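Local coordinates for aminotransferase, class I and II (Erwinia tasmaniensis, PDB 5Z0Q), which belongs to the class I and II aminotransferase family and forms a dimer that binds pyridoxal-5'-phosphate, at residues G178-R183 against T321-F326; A110-H115 against A135-L140; E71-V76 against V280-A285; D18-D23 against I40-F45; Q309-L314 against Q379-A384. One frame throughout, in Å; residues are numbered along the deposited sequence.

Interaction 1: G178-R183 against T321-F326; sequences GGTVYR and TPEASF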
# COMPACT_ATOMS: atom_id res chain seq x y z
N GLY A 178 -12.81 4.34 -23.19
CA GLY A 178 -13.47 5.14 -24.21
C GLY A 178 -13.16 6.62 -24.11
O GLY A 178 -12.99 7.30 -25.13
N GLY A 179 -13.06 7.13 -22.89
CA GLY A 179 -12.86 8.55 -22.68
C GLY A 179 -14.13 9.37 -22.65
O GLY A 179 -14.07 10.60 -22.74
N THR A 180 -15.29 8.72 -22.50
CA THR A 180 -16.56 9.42 -22.51
C THR A 180 -16.80 10.14 -21.19
O THR A 180 -16.64 9.54 -20.12
CB THR A 180 -17.70 8.45 -22.79
OG1 THR A 180 -17.54 7.87 -24.09
CG2 THR A 180 -19.05 9.16 -22.72
N VAL A 181 -17.16 11.41 -21.27
CA VAL A 181 -17.60 12.19 -20.12
C VAL A 181 -19.12 12.16 -20.10
O VAL A 181 -19.77 12.78 -20.94
CB VAL A 181 -17.07 13.63 -20.17
CG1 VAL A 181 -17.66 14.46 -19.04
CG2 VAL A 181 -15.55 13.65 -20.13
N TYR A 182 -19.69 11.43 -19.14
CA TYR A 182 -21.13 11.25 -19.10
C TYR A 182 -21.83 12.56 -18.72
O TYR A 182 -21.41 13.26 -17.80
CB TYR A 182 -21.51 10.15 -18.11
CG TYR A 182 -21.11 8.77 -18.58
CD1 TYR A 182 -21.89 8.07 -19.49
CD2 TYR A 182 -19.95 8.17 -18.11
CE1 TYR A 182 -21.52 6.81 -19.92
CE2 TYR A 182 -19.57 6.91 -18.53
CZ TYR A 182 -20.37 6.23 -19.44
OH TYR A 182 -20.00 4.98 -19.86
N ARG A 183 -22.90 12.87 -19.45
CA ARG A 183 -23.67 14.08 -19.21
C ARG A 183 -24.61 13.88 -18.02
O ARG A 183 -24.71 12.79 -17.45
CB ARG A 183 -24.45 14.47 -20.47
CG ARG A 183 -23.58 14.79 -21.67
CD ARG A 183 -22.72 16.02 -21.43
NE ARG A 183 -22.01 16.43 -22.64
CZ ARG A 183 -20.81 15.96 -23.00
NH1 ARG A 183 -20.19 15.07 -22.23
NH2 ARG A 183 -20.24 16.38 -24.12
N THR A 321 -13.11 10.71 -30.76
CA THR A 321 -12.34 11.73 -30.07
C THR A 321 -12.65 11.67 -28.58
O THR A 321 -13.81 11.92 -28.19
CB THR A 321 -12.64 13.11 -30.63
OG1 THR A 321 -12.26 13.17 -32.01
CG2 THR A 321 -11.88 14.17 -29.85
N PRO A 322 -11.69 11.34 -27.72
CA PRO A 322 -11.99 11.20 -26.29
C PRO A 322 -12.30 12.54 -25.66
O PRO A 322 -11.54 13.50 -25.78
CB PRO A 322 -10.71 10.58 -25.72
CG PRO A 322 -9.63 11.04 -26.66
CD PRO A 322 -10.27 11.09 -28.02
N GLU A 323 -13.45 12.61 -24.97
CA GLU A 323 -13.79 13.80 -24.22
C GLU A 323 -12.90 13.99 -22.99
O GLU A 323 -12.91 15.08 -22.41
CB GLU A 323 -15.26 13.76 -23.81
CG GLU A 323 -16.23 13.78 -24.98
CD GLU A 323 -17.68 13.70 -24.55
OE1 GLU A 323 -17.97 13.04 -23.53
OE2 GLU A 323 -18.53 14.31 -25.24
N ALA A 324 -12.14 12.97 -22.60
CA ALA A 324 -11.26 13.05 -21.45
C ALA A 324 -9.92 12.41 -21.79
O ALA A 324 -9.87 11.22 -22.15
CB ALA A 324 -11.88 12.37 -20.22
N SER A 325 -8.85 13.19 -21.69
CA SER A 325 -7.50 12.71 -21.92
C SER A 325 -7.16 11.58 -20.94
O SER A 325 -7.77 11.45 -19.88
CB SER A 325 -6.52 13.88 -21.77
OG SER A 325 -6.26 14.48 -23.02
N PHE A 326 -6.18 10.75 -21.31
CA PHE A 326 -5.33 10.92 -22.49
C PHE A 326 -5.27 9.67 -23.36
O PHE A 326 -4.22 9.32 -23.90
CB PHE A 326 -3.91 11.32 -22.05
CG PHE A 326 -3.44 10.60 -20.82
CD1 PHE A 326 -2.82 9.36 -20.91
CD2 PHE A 326 -3.61 11.17 -19.56
CE1 PHE A 326 -2.39 8.70 -19.77
CE2 PHE A 326 -3.17 10.52 -18.43
CZ PHE A 326 -2.56 9.28 -18.53

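Interaction 2: A110-H115 against A135-L140; sequences AFTEAH and AGRQHL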
# COMPACT_ATOMS: atom_id res chain seq x y z
N ALA A 110 -16.79 -6.18 0.05
CA ALA A 110 -17.56 -5.68 1.19
C ALA A 110 -19.03 -5.43 0.87
O ALA A 110 -19.87 -5.56 1.77
CB ALA A 110 -16.94 -4.39 1.73
N PHE A 111 -19.36 -5.08 -0.37
CA PHE A 111 -20.73 -4.72 -0.74
C PHE A 111 -21.42 -5.81 -1.55
O PHE A 111 -22.48 -5.56 -2.12
CB PHE A 111 -20.73 -3.40 -1.51
CG PHE A 111 -20.09 -2.26 -0.77
CD1 PHE A 111 -20.25 -2.14 0.61
CD2 PHE A 111 -19.33 -1.32 -1.44
CE1 PHE A 111 -19.66 -1.09 1.29
CE2 PHE A 111 -18.75 -0.27 -0.75
CZ PHE A 111 -18.91 -0.16 0.61
N THR A 112 -20.84 -7.00 -1.62
CA THR A 112 -21.40 -8.10 -2.39
C THR A 112 -21.19 -9.40 -1.62
O THR A 112 -20.25 -9.52 -0.83
CB THR A 112 -20.76 -8.20 -3.78
OG1 THR A 112 -20.59 -6.88 -4.32
CG2 THR A 112 -21.62 -9.01 -4.73
N GLU A 113 -22.07 -10.36 -1.85
CA GLU A 113 -21.98 -11.69 -1.26
C GLU A 113 -21.86 -12.73 -2.36
O GLU A 113 -21.96 -12.42 -3.55
CB GLU A 113 -23.17 -11.95 -0.34
CG GLU A 113 -23.06 -11.24 1.00
CD GLU A 113 -24.40 -10.86 1.58
OE1 GLU A 113 -25.43 -11.17 0.94
OE2 GLU A 113 -24.43 -10.24 2.66
N ALA A 114 -21.66 -13.99 -1.95
CA ALA A 114 -21.31 -15.04 -2.90
C ALA A 114 -22.39 -15.23 -3.96
O ALA A 114 -22.08 -15.46 -5.13
CB ALA A 114 -21.07 -16.35 -2.15
N HIS A 115 -23.66 -15.15 -3.57
CA HIS A 115 -24.75 -15.35 -4.50
C HIS A 115 -25.08 -14.11 -5.32
O HIS A 115 -25.90 -14.20 -6.24
CB HIS A 115 -26.01 -15.81 -3.75
CG HIS A 115 -26.53 -14.80 -2.79
ND1 HIS A 115 -25.90 -14.51 -1.60
CD2 HIS A 115 -27.63 -14.00 -2.83
CE1 HIS A 115 -26.58 -13.58 -0.95
NE2 HIS A 115 -27.64 -13.26 -1.68
N ALA A 135 -12.91 -12.42 -6.39
CA ALA A 135 -13.75 -12.51 -5.20
C ALA A 135 -14.82 -13.58 -5.30
O ALA A 135 -15.65 -13.70 -4.39
CB ALA A 135 -14.40 -11.15 -4.92
N GLY A 136 -14.84 -14.35 -6.38
CA GLY A 136 -15.85 -15.37 -6.55
C GLY A 136 -17.23 -14.84 -6.89
O GLY A 136 -18.23 -15.45 -6.51
N ARG A 137 -17.30 -13.71 -7.59
CA ARG A 137 -18.56 -13.08 -7.96
C ARG A 137 -18.71 -13.12 -9.48
O ARG A 137 -17.78 -12.75 -10.21
CB ARG A 137 -18.61 -11.63 -7.47
CG ARG A 137 -18.24 -11.44 -6.01
CD ARG A 137 -19.17 -12.20 -5.09
NE ARG A 137 -19.20 -11.61 -3.75
CZ ARG A 137 -18.33 -11.89 -2.79
NH1 ARG A 137 -17.35 -12.76 -3.01
NH2 ARG A 137 -18.44 -11.31 -1.60
N GLN A 138 -19.88 -13.56 -9.94
CA GLN A 138 -20.17 -13.49 -11.37
C GLN A 138 -20.46 -12.04 -11.76
O GLN A 138 -20.89 -11.23 -10.94
CB GLN A 138 -21.35 -14.40 -11.72
CG GLN A 138 -22.70 -13.97 -11.17
CD GLN A 138 -22.90 -14.33 -9.70
OE1 GLN A 138 -21.98 -14.24 -8.89
NE2 GLN A 138 -24.11 -14.76 -9.36
N HIS A 139 -20.21 -11.73 -13.03
CA HIS A 139 -20.24 -10.35 -13.50
C HIS A 139 -21.14 -10.24 -14.72
O HIS A 139 -21.06 -11.07 -15.63
CB HIS A 139 -18.83 -9.85 -13.84
CG HIS A 139 -18.76 -8.40 -14.16
ND1 HIS A 139 -18.97 -7.42 -13.21
CD2 HIS A 139 -18.49 -7.75 -15.32
CE1 HIS A 139 -18.84 -6.23 -13.78
NE2 HIS A 139 -18.55 -6.40 -15.06
N LEU A 140 -21.99 -9.22 -14.73
CA LEU A 140 -22.87 -8.92 -15.86
C LEU A 140 -22.34 -7.70 -16.59
O LEU A 140 -22.11 -6.65 -15.98
CB LEU A 140 -24.31 -8.67 -15.39
CG LEU A 140 -25.32 -8.29 -16.47
CD1 LEU A 140 -25.47 -9.42 -17.48
CD2 LEU A 140 -26.66 -7.94 -15.86

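Interaction 3: E71-V76 against V280-A285; sequences EALAEV and VAASAA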
# COMPACT_ATOMS: atom_id res chain seq x y z
N GLU A 71 -4.37 15.76 7.15
CA GLU A 71 -5.48 16.69 7.26
C GLU A 71 -5.47 17.71 6.13
O GLU A 71 -6.53 18.20 5.73
CB GLU A 71 -5.43 17.41 8.61
CG GLU A 71 -6.06 16.63 9.76
CD GLU A 71 -5.94 17.35 11.09
OE1 GLU A 71 -4.81 17.73 11.46
OE2 GLU A 71 -6.98 17.55 11.76
N ALA A 72 -4.29 18.03 5.60
CA ALA A 72 -4.20 18.96 4.48
C ALA A 72 -4.80 18.37 3.22
O ALA A 72 -5.49 19.08 2.46
CB ALA A 72 -2.74 19.36 4.25
N LEU A 73 -4.56 17.08 2.96
CA LEU A 73 -5.15 16.44 1.79
C LEU A 73 -6.67 16.39 1.89
O LEU A 73 -7.37 16.65 0.90
CB LEU A 73 -4.57 15.04 1.61
CG LEU A 73 -5.16 14.19 0.48
CD1 LEU A 73 -5.00 14.90 -0.86
CD2 LEU A 73 -4.51 12.82 0.45
N ALA A 74 -7.19 16.05 3.07
CA ALA A 74 -8.64 16.03 3.25
C ALA A 74 -9.24 17.41 3.08
O ALA A 74 -10.36 17.55 2.57
CB ALA A 74 -8.98 15.46 4.63
N GLU A 75 -8.51 18.45 3.50
CA GLU A 75 -9.02 19.81 3.37
C GLU A 75 -9.05 20.25 1.91
O GLU A 75 -10.05 20.80 1.44
CB GLU A 75 -8.17 20.77 4.21
CG GLU A 75 -8.58 22.23 4.12
CD GLU A 75 -7.57 23.07 3.35
OE1 GLU A 75 -7.72 23.19 2.11
OE2 GLU A 75 -6.64 23.61 3.98
N VAL A 76 -7.96 20.01 1.18
CA VAL A 76 -7.90 20.45 -0.21
C VAL A 76 -8.82 19.60 -1.08
O VAL A 76 -9.32 20.08 -2.11
CB VAL A 76 -6.45 20.42 -0.72
CG1 VAL A 76 -5.91 19.00 -0.78
CG2 VAL A 76 -6.35 21.09 -2.08
N VAL A 280 2.26 13.82 0.88
CA VAL A 280 2.83 15.14 0.60
C VAL A 280 2.65 15.50 -0.86
O VAL A 280 2.34 16.65 -1.20
CB VAL A 280 4.31 15.17 1.03
CG1 VAL A 280 4.94 16.49 0.64
CG2 VAL A 280 4.44 14.94 2.52
N ALA A 281 2.83 14.53 -1.76
CA ALA A 281 2.70 14.82 -3.19
C ALA A 281 1.25 15.05 -3.58
O ALA A 281 0.95 15.95 -4.38
CB ALA A 281 3.31 13.69 -4.01
N ALA A 282 0.33 14.25 -3.03
CA ALA A 282 -1.08 14.41 -3.38
C ALA A 282 -1.64 15.74 -2.88
O ALA A 282 -2.49 16.34 -3.54
CB ALA A 282 -1.89 13.24 -2.81
N SER A 283 -1.17 16.20 -1.72
CA SER A 283 -1.61 17.50 -1.22
C SER A 283 -1.13 18.62 -2.12
O SER A 283 -1.92 19.46 -2.56
CB SER A 283 -1.11 17.71 0.21
OG SER A 283 -1.81 16.89 1.13
N ALA A 284 0.17 18.65 -2.42
CA ALA A 284 0.72 19.70 -3.28
C ALA A 284 0.12 19.64 -4.68
O ALA A 284 0.03 20.68 -5.35
CB ALA A 284 2.24 19.59 -3.34
N ALA A 285 -0.27 18.45 -5.14
CA ALA A 285 -0.88 18.34 -6.47
C ALA A 285 -2.20 19.10 -6.53
O ALA A 285 -2.42 19.90 -7.45
CB ALA A 285 -1.09 16.86 -6.82

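Interaction 4: D18-D23 against I40-F45; sequences DRRHSD and IADTDF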
# COMPACT_ATOMS: atom_id res chain seq x y z
N ASP A 18 12.27 12.88 -21.65
CA ASP A 18 13.08 12.24 -20.63
C ASP A 18 13.55 10.87 -21.11
O ASP A 18 13.00 10.29 -22.05
CB ASP A 18 12.29 12.09 -19.32
CG ASP A 18 11.69 13.40 -18.85
OD1 ASP A 18 11.63 14.35 -19.65
OD2 ASP A 18 11.28 13.47 -17.67
N ARG A 19 14.58 10.35 -20.45
CA ARG A 19 15.16 9.06 -20.78
C ARG A 19 14.93 8.09 -19.62
O ARG A 19 15.14 8.45 -18.46
CB ARG A 19 16.66 9.18 -21.08
CG ARG A 19 17.32 7.87 -21.47
CD ARG A 19 16.63 7.23 -22.67
NE ARG A 19 16.07 5.92 -22.34
CZ ARG A 19 15.48 5.12 -23.22
NH1 ARG A 19 14.99 3.94 -22.82
NH2 ARG A 19 15.37 5.48 -24.49
N ARG A 20 14.49 6.88 -19.95
CA ARG A 20 14.20 5.85 -18.96
C ARG A 20 14.67 4.51 -19.52
O ARG A 20 14.01 3.96 -20.41
CB ARG A 20 12.70 5.79 -18.63
CG ARG A 20 11.92 7.05 -18.99
CD ARG A 20 11.35 7.76 -17.76
NE ARG A 20 10.05 7.23 -17.36
CZ ARG A 20 8.89 7.74 -17.75
NH1 ARG A 20 8.86 8.79 -18.56
NH2 ARG A 20 7.74 7.20 -17.34
N HIS A 21 15.79 3.95 -19.03
CA HIS A 21 16.76 4.49 -18.05
C HIS A 21 16.20 4.94 -16.70
O HIS A 21 16.72 5.87 -16.08
CB HIS A 21 17.56 5.64 -18.67
CG HIS A 21 18.79 5.19 -19.40
ND1 HIS A 21 19.67 6.07 -19.99
CD2 HIS A 21 19.28 3.95 -19.63
CE1 HIS A 21 20.65 5.39 -20.55
NE2 HIS A 21 20.44 4.10 -20.35
N SER A 22 15.14 4.27 -16.24
CA SER A 22 14.60 4.51 -14.91
C SER A 22 13.94 3.24 -14.40
O SER A 22 14.34 2.14 -14.79
CB SER A 22 13.59 5.67 -14.93
OG SER A 22 12.38 5.28 -15.56
N ASP A 23 12.94 3.37 -13.53
CA ASP A 23 12.18 2.23 -13.06
C ASP A 23 10.77 2.20 -13.64
O ASP A 23 9.92 1.45 -13.14
CB ASP A 23 12.12 2.22 -11.53
CG ASP A 23 11.53 3.49 -10.95
OD1 ASP A 23 11.28 4.44 -11.72
OD2 ASP A 23 11.32 3.54 -9.72
N ILE A 40 0.62 1.64 -21.07
CA ILE A 40 0.13 1.81 -19.71
C ILE A 40 -0.24 3.27 -19.47
O ILE A 40 0.36 4.20 -20.03
CB ILE A 40 1.18 1.32 -18.69
CG1 ILE A 40 0.55 1.11 -17.32
CG2 ILE A 40 2.36 2.28 -18.61
CD1 ILE A 40 1.47 0.43 -16.32
N ALA A 41 -1.26 3.48 -18.63
CA ALA A 41 -1.92 4.78 -18.51
C ALA A 41 -1.16 5.68 -17.54
O ALA A 41 -1.56 5.93 -16.40
CB ALA A 41 -3.37 4.59 -18.08
N ASP A 42 -0.02 6.18 -18.02
CA ASP A 42 0.71 7.23 -17.34
C ASP A 42 1.42 8.08 -18.38
O ASP A 42 1.74 7.60 -19.47
CB ASP A 42 1.71 6.66 -16.31
CG ASP A 42 2.88 5.94 -16.96
OD1 ASP A 42 2.73 5.43 -18.09
OD2 ASP A 42 3.96 5.88 -16.34
N THR A 43 1.65 9.34 -18.04
CA THR A 43 2.29 10.25 -18.97
C THR A 43 3.80 10.29 -18.74
O THR A 43 4.30 9.88 -17.70
CB THR A 43 1.70 11.66 -18.84
OG1 THR A 43 1.91 12.15 -17.51
CG2 THR A 43 0.20 11.64 -19.13
N ASP A 44 4.51 10.78 -19.75
CA ASP A 44 5.96 10.96 -19.68
C ASP A 44 6.34 12.34 -19.16
O ASP A 44 7.48 12.77 -19.36
CB ASP A 44 6.59 10.71 -21.05
CG ASP A 44 6.34 9.31 -21.56
OD1 ASP A 44 6.27 8.38 -20.74
OD2 ASP A 44 6.22 9.14 -22.79
N PHE A 45 5.42 13.03 -18.50
CA PHE A 45 5.64 14.41 -18.08
C PHE A 45 6.23 14.47 -16.68
O PHE A 45 5.79 13.76 -15.77
CB PHE A 45 4.32 15.20 -18.13
CG PHE A 45 3.66 15.19 -19.47
CD1 PHE A 45 4.41 15.19 -20.64
CD2 PHE A 45 2.28 15.17 -19.58
CE1 PHE A 45 3.80 15.18 -21.88
CE2 PHE A 45 1.66 15.16 -20.81
CZ PHE A 45 2.42 15.17 -21.96

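Interaction 5: Q309-L314 against Q379-A384; sequences QHVNRL and QRMTRA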
# COMPACT_ATOMS: atom_id res chain seq x y z
N GLN A 309 -7.51 13.29 -35.94
CA GLN A 309 -7.54 13.57 -37.37
C GLN A 309 -6.67 12.59 -38.16
O GLN A 309 -6.99 12.27 -39.31
CB GLN A 309 -7.09 15.01 -37.62
CG GLN A 309 -7.03 15.40 -39.09
CD GLN A 309 -6.84 16.89 -39.29
OE1 GLN A 309 -6.26 17.33 -40.29
NE2 GLN A 309 -7.33 17.68 -38.35
N HIS A 310 -5.59 12.09 -37.55
CA HIS A 310 -4.70 11.18 -38.26
C HIS A 310 -5.30 9.78 -38.38
O HIS A 310 -5.15 9.14 -39.43
CB HIS A 310 -3.35 11.12 -37.56
CG HIS A 310 -2.30 10.39 -38.34
ND1 HIS A 310 -1.49 11.01 -39.26
CD2 HIS A 310 -1.93 9.08 -38.34
CE1 HIS A 310 -0.67 10.12 -39.80
NE2 HIS A 310 -0.92 8.95 -39.25
N VAL A 311 -5.96 9.30 -37.33
CA VAL A 311 -6.49 7.94 -37.34
C VAL A 311 -7.62 7.81 -38.35
O VAL A 311 -7.73 6.80 -39.05
CB VAL A 311 -6.93 7.53 -35.92
CG1 VAL A 311 -7.80 6.28 -35.97
CG2 VAL A 311 -5.72 7.29 -35.04
N ASN A 312 -8.48 8.83 -38.44
CA ASN A 312 -9.63 8.74 -39.33
C ASN A 312 -9.24 8.80 -40.80
O ASN A 312 -10.05 8.40 -41.66
CB ASN A 312 -10.63 9.85 -39.00
CG ASN A 312 -11.19 9.73 -37.60
OD1 ASN A 312 -11.23 10.70 -36.84
ND2 ASN A 312 -11.63 8.52 -37.24
N ARG A 313 -8.04 9.27 -41.13
CA ARG A 313 -7.57 9.25 -42.51
C ARG A 313 -7.00 7.90 -42.92
O ARG A 313 -6.95 7.61 -44.12
CB ARG A 313 -6.52 10.33 -42.74
CG ARG A 313 -7.06 11.75 -42.74
CD ARG A 313 -6.12 12.69 -43.49
NE ARG A 313 -6.58 14.07 -43.47
CZ ARG A 313 -6.12 15.00 -42.64
NH1 ARG A 313 -5.18 14.69 -41.76
NH2 ARG A 313 -6.60 16.23 -42.69
N LEU A 314 -6.57 7.08 -41.96
CA LEU A 314 -6.03 5.77 -42.30
C LEU A 314 -7.16 4.82 -42.67
O LEU A 314 -8.23 4.85 -42.05
CB LEU A 314 -5.21 5.22 -41.13
CG LEU A 314 -4.00 6.08 -40.73
CD1 LEU A 314 -3.29 5.47 -39.54
CD2 LEU A 314 -3.05 6.25 -41.91
N GLN A 379 3.61 8.45 -37.59
CA GLN A 379 4.26 8.06 -38.83
C GLN A 379 4.48 6.56 -38.91
O GLN A 379 4.40 5.98 -39.99
CB GLN A 379 5.59 8.81 -38.99
CG GLN A 379 6.28 8.57 -40.33
CD GLN A 379 5.39 8.91 -41.52
OE1 GLN A 379 4.51 9.77 -41.43
NE2 GLN A 379 5.63 8.24 -42.64
N ARG A 380 4.75 5.91 -37.77
CA ARG A 380 4.83 4.45 -37.77
C ARG A 380 3.48 3.82 -38.07
O ARG A 380 3.43 2.72 -38.65
CB ARG A 380 5.37 3.95 -36.42
CG ARG A 380 6.82 4.32 -36.15
CD ARG A 380 7.37 3.56 -34.96
NE ARG A 380 8.79 3.80 -34.77
CZ ARG A 380 9.55 3.13 -33.91
NH1 ARG A 380 9.03 2.17 -33.17
NH2 ARG A 380 10.84 3.41 -33.80
N MET A 381 2.39 4.48 -37.69
CA MET A 381 1.07 3.99 -38.07
C MET A 381 0.84 4.13 -39.57
O MET A 381 0.31 3.22 -40.21
CB MET A 381 -0.01 4.74 -37.29
CG MET A 381 -0.02 4.45 -35.80
SD MET A 381 -1.27 5.41 -34.93
CE MET A 381 -2.74 4.94 -35.83
N THR A 382 1.22 5.28 -40.14
CA THR A 382 1.10 5.47 -41.58
C THR A 382 1.98 4.48 -42.33
O THR A 382 1.55 3.89 -43.33
CB THR A 382 1.47 6.91 -41.95
OG1 THR A 382 0.57 7.81 -41.31
CG2 THR A 382 1.40 7.11 -43.46
N ARG A 383 3.21 4.27 -41.86
CA ARG A 383 4.12 3.34 -42.52
C ARG A 383 3.63 1.90 -42.42
O ARG A 383 3.89 1.09 -43.32
CB ARG A 383 5.52 3.47 -41.93
CG ARG A 383 6.60 2.72 -42.70
CD ARG A 383 7.98 2.93 -42.09
NE ARG A 383 8.28 4.34 -41.87
CZ ARG A 383 8.34 4.92 -40.68
NH1 ARG A 383 8.12 4.21 -39.58
NH2 ARG A 383 8.62 6.21 -40.58
N ALA A 384 2.91 1.57 -41.34
CA ALA A 384 2.46 0.19 -41.14
C ALA A 384 1.31 -0.17 -42.07
O ALA A 384 1.26 -1.30 -42.58
CB ALA A 384 2.04 -0.01 -39.69

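Interaction 1: G178-R183 against T321-F326
Glu323 carries the polar part of this contact, its carboxylate lying between the backbone of Val181 and the guanidinium of Arg183. In the salt bridge the two side chains meet tip to tip and end-on: Arg183 NH2 bonds to Glu323 OE2 at 2.9 Å, and NH1 bonds to OE1 at 3.3 Å. The two flat groups are turned only 19° apart, yet both nitrogens sit above the carboxylate plane, so the fork is stepped rather than coplanar. A peptide N-H adds to this grip, from Val181 N to Glu323 OE1 at 2.9 Å, reaching the oxygen nearly along its C-O axis. The glutamate chain is extended beyond CG, with CD anti to CA (chi2 179°), which carries the carboxylate out toward the other loop.

The apolar part is small. Val181 CG2 lies 3.7 Å from Glu323 CB and 3.9 Å from Ala324 CB. At Gly179, which has no side chain, the two backbones come close, its CA 4.6 Å from that of Pro322.

The contact is buried, and Gly179 approaches a bound pyridoxal-5'-phosphate to about 10 Å. Arg150 forms a further salt bridge to Glu323 OE1. These bonds join the loop before helix 184-197 to that between strands 318-319 and 329-331. With two arginines and a peptide N-H around one buried carboxylate, its charged form is probably favoured.

Interaction 2: A110-H115 against A135-L140
Gly136 and Arg137, which touch Ala114 and its neighbours, belong to the beta-alpha-beta crossover formed by strand 117-122, helix 127-134 and strand 139-146 in the eight-stranded sheet. Gly136 ends the helix in a Schellman motif, its positive phi (73°) turning the chain toward strand 139-146. The opposing residues follow helix 101-111 and lead into strand 117-122, so the contact joins the loops that enter two adjacent parallel strands. Backbone bonds between Gln138 and Thr118 begin the strand pairing just beyond it.

Arg137 supplies the largest share of the contact. Its chain is bent at chi2 (-61°), which turns CD aside, and the guanidinium ends up beside the backbone of Thr112 to Ala114. NH2 donates to Thr112 O at 2.7 Å in a nearly straight bond (167°); the oxygen lies in the guanidinium plane, whereas the nitrogen stands well above the carbonyl plane. Glu113 O is 2.9 Å from Arg137 NE, but the angle is too poor for a hydrogen bond.

The apolar atoms of Thr112 pass the arginine in the opposite direction, with CG2 3.7 Å from NE and 4.0 Å from CD. Val108 and Pro132 also touch Arg137, linking it to both helices. This is a surface contact, and the exposed side chain of Gln138 lies at its margin. Over one face of the Arg137 guanidinium, offset toward the rim, Ala114 N stands 3.8 Å above the plane.

Interaction 3: E71-V76 against V280-A285
Ser283 OG rests against Leu73, 3.4 Å from its CB and 3.3 Å from its N, although the angle at that nitrogen is too poor for a hydrogen bond. Ala72 CB borders the same hydroxyl at 4.1 Å. Beside it, Leu73 CD1 touches Ala282 CB at 4.0 Å.

The hydroxyl finds its bonds within and next to the helices. Ser283 OG is hydrogen-bonded to Tyr279 O, one turn back in its own helix, and weakly to Ser70 OG, while Ser70 OG also takes the N-H of Leu73. Trp286 and Phe96 extend the apolar surround of Leu73, and Trp286 also meets Val76.

The two helix segments run roughly parallel, with axes 8.8 Å apart and crossing at 30°, and their nearest CA atoms, of Leu73 and Ser283, are only 4.8 Å apart. Such close approach is typical of helix pairs with small residues at the interface, here beside edge strand 94-97 of the eight-stranded sheet.

Interaction 4: D18-D23 against I40-F45
Arg20 reaches across to Asp44 and Asp42, and its bonds are loose. NH1 makes a weak hydrogen bond to Asp44 OD1 at 3.4 Å, a long salt bridge, with the guanidinium and carboxylate planes turned 81° apart. NH2 faces Asp42 OD2 tip to tip at 4.1 Å, opposite charges beyond salt-bridge distance, and has a weak hydrogen bond to Ser24 OG. The arginine chain bends at chi2 and again at chi3 (-87°), the latter turning NE.

The firmer partner of Asp44 OD1 is Trp27 NE1, which donates a hydrogen bond; Lys26 NZ makes a long, weak ion pair with the same oxygen. The backbone of 40-45 has its own supports. Asp42 N binds Ile40 O at 2.8 Å across the inverse gamma turn centred on Ala41, and Asp42 O accepts from Asn366 ND2 and Lys26 NZ. Asp18 adds only a distant approach, its OD2 4.2 Å from Asp44 O.

The site lies at the dimer interface: Val63 of the second subunit packs on Asp18 and Arg20, and Gly65 of that subunit on Asp42, whose side chain is about 8 Å from a pyridoxal-5'-phosphate. With the firm bond to Asp44 coming from Trp27 and the arginine at longer range, Arg20 of the N-terminal arm probably acts on the two aspartates after strand 36-38 mainly through its charge.

Interaction 5: Q309-L314 against Q379-A384
Met381 reaches across to helix 290-313 and overlaps two side chains with its terminal methyl: CE lies 3.8 Å from Leu314 CD1 and 3.9 Å from Val311 CG2. The chain is extended about chi2, to SD, and then bends at chi3 (56°), which sets CE beside both. Leu314 crosses Met381 at about a right angle, and its CD1 also comes within 4.0 Å of Met381 CB. Leu317, Phe365 and Leu349 touch Met381 as well, the last from strand 349-353.

The two segments belong to helices 290-313 and 371-385, which meet beside the five-stranded mixed sheet in what is probably the small domain, as in other fold-type I aminotransferases. Leu314 follows the end of the first helix; its N is still bonded to Val311 O at 3.1 Å, and its other methyl, CD2, lies 4.0 Å from Thr382 OG1.

A polar pair lies beside the apolar cluster. His310 presents the edge of its ring to Thr382, with NE2 2.8 Å from OG1 and the oxygen in the ring plane. Thr382 OG1 stands beside its own backbone N (chi1 -61°) and is hydrogen-bonded to Leu378 O one turn back in helix 371-385. Leu378 also touches His310.

How the interactions relate
Interactions 1, 3 and 4 are buried, interaction 5 partly so, and interaction 2 lies at the surface. Interactions 2 and 3 belong to the eight-stranded sheet and its surroundings, their centres about 34 Å apart; interaction 5 lies beside the five-stranded sheet, its centre about 41 Å from that of interaction 3. Only interactions 1 and 4 touch: Phe326 CE2 meets Thr43 CG2 at 3.6 Å, joining two loops near the pyridoxal-5'-phosphate. Helix 290-313 supplies a segment of interaction 5 and also packs on both these loops. Chemistry follows place: a compact salt bridge in 1, long charge pairs at the subunit interface in 4, arginine-to-carbonyl bonding in 2, and mainly side-chain packing between helices in 3 and 5.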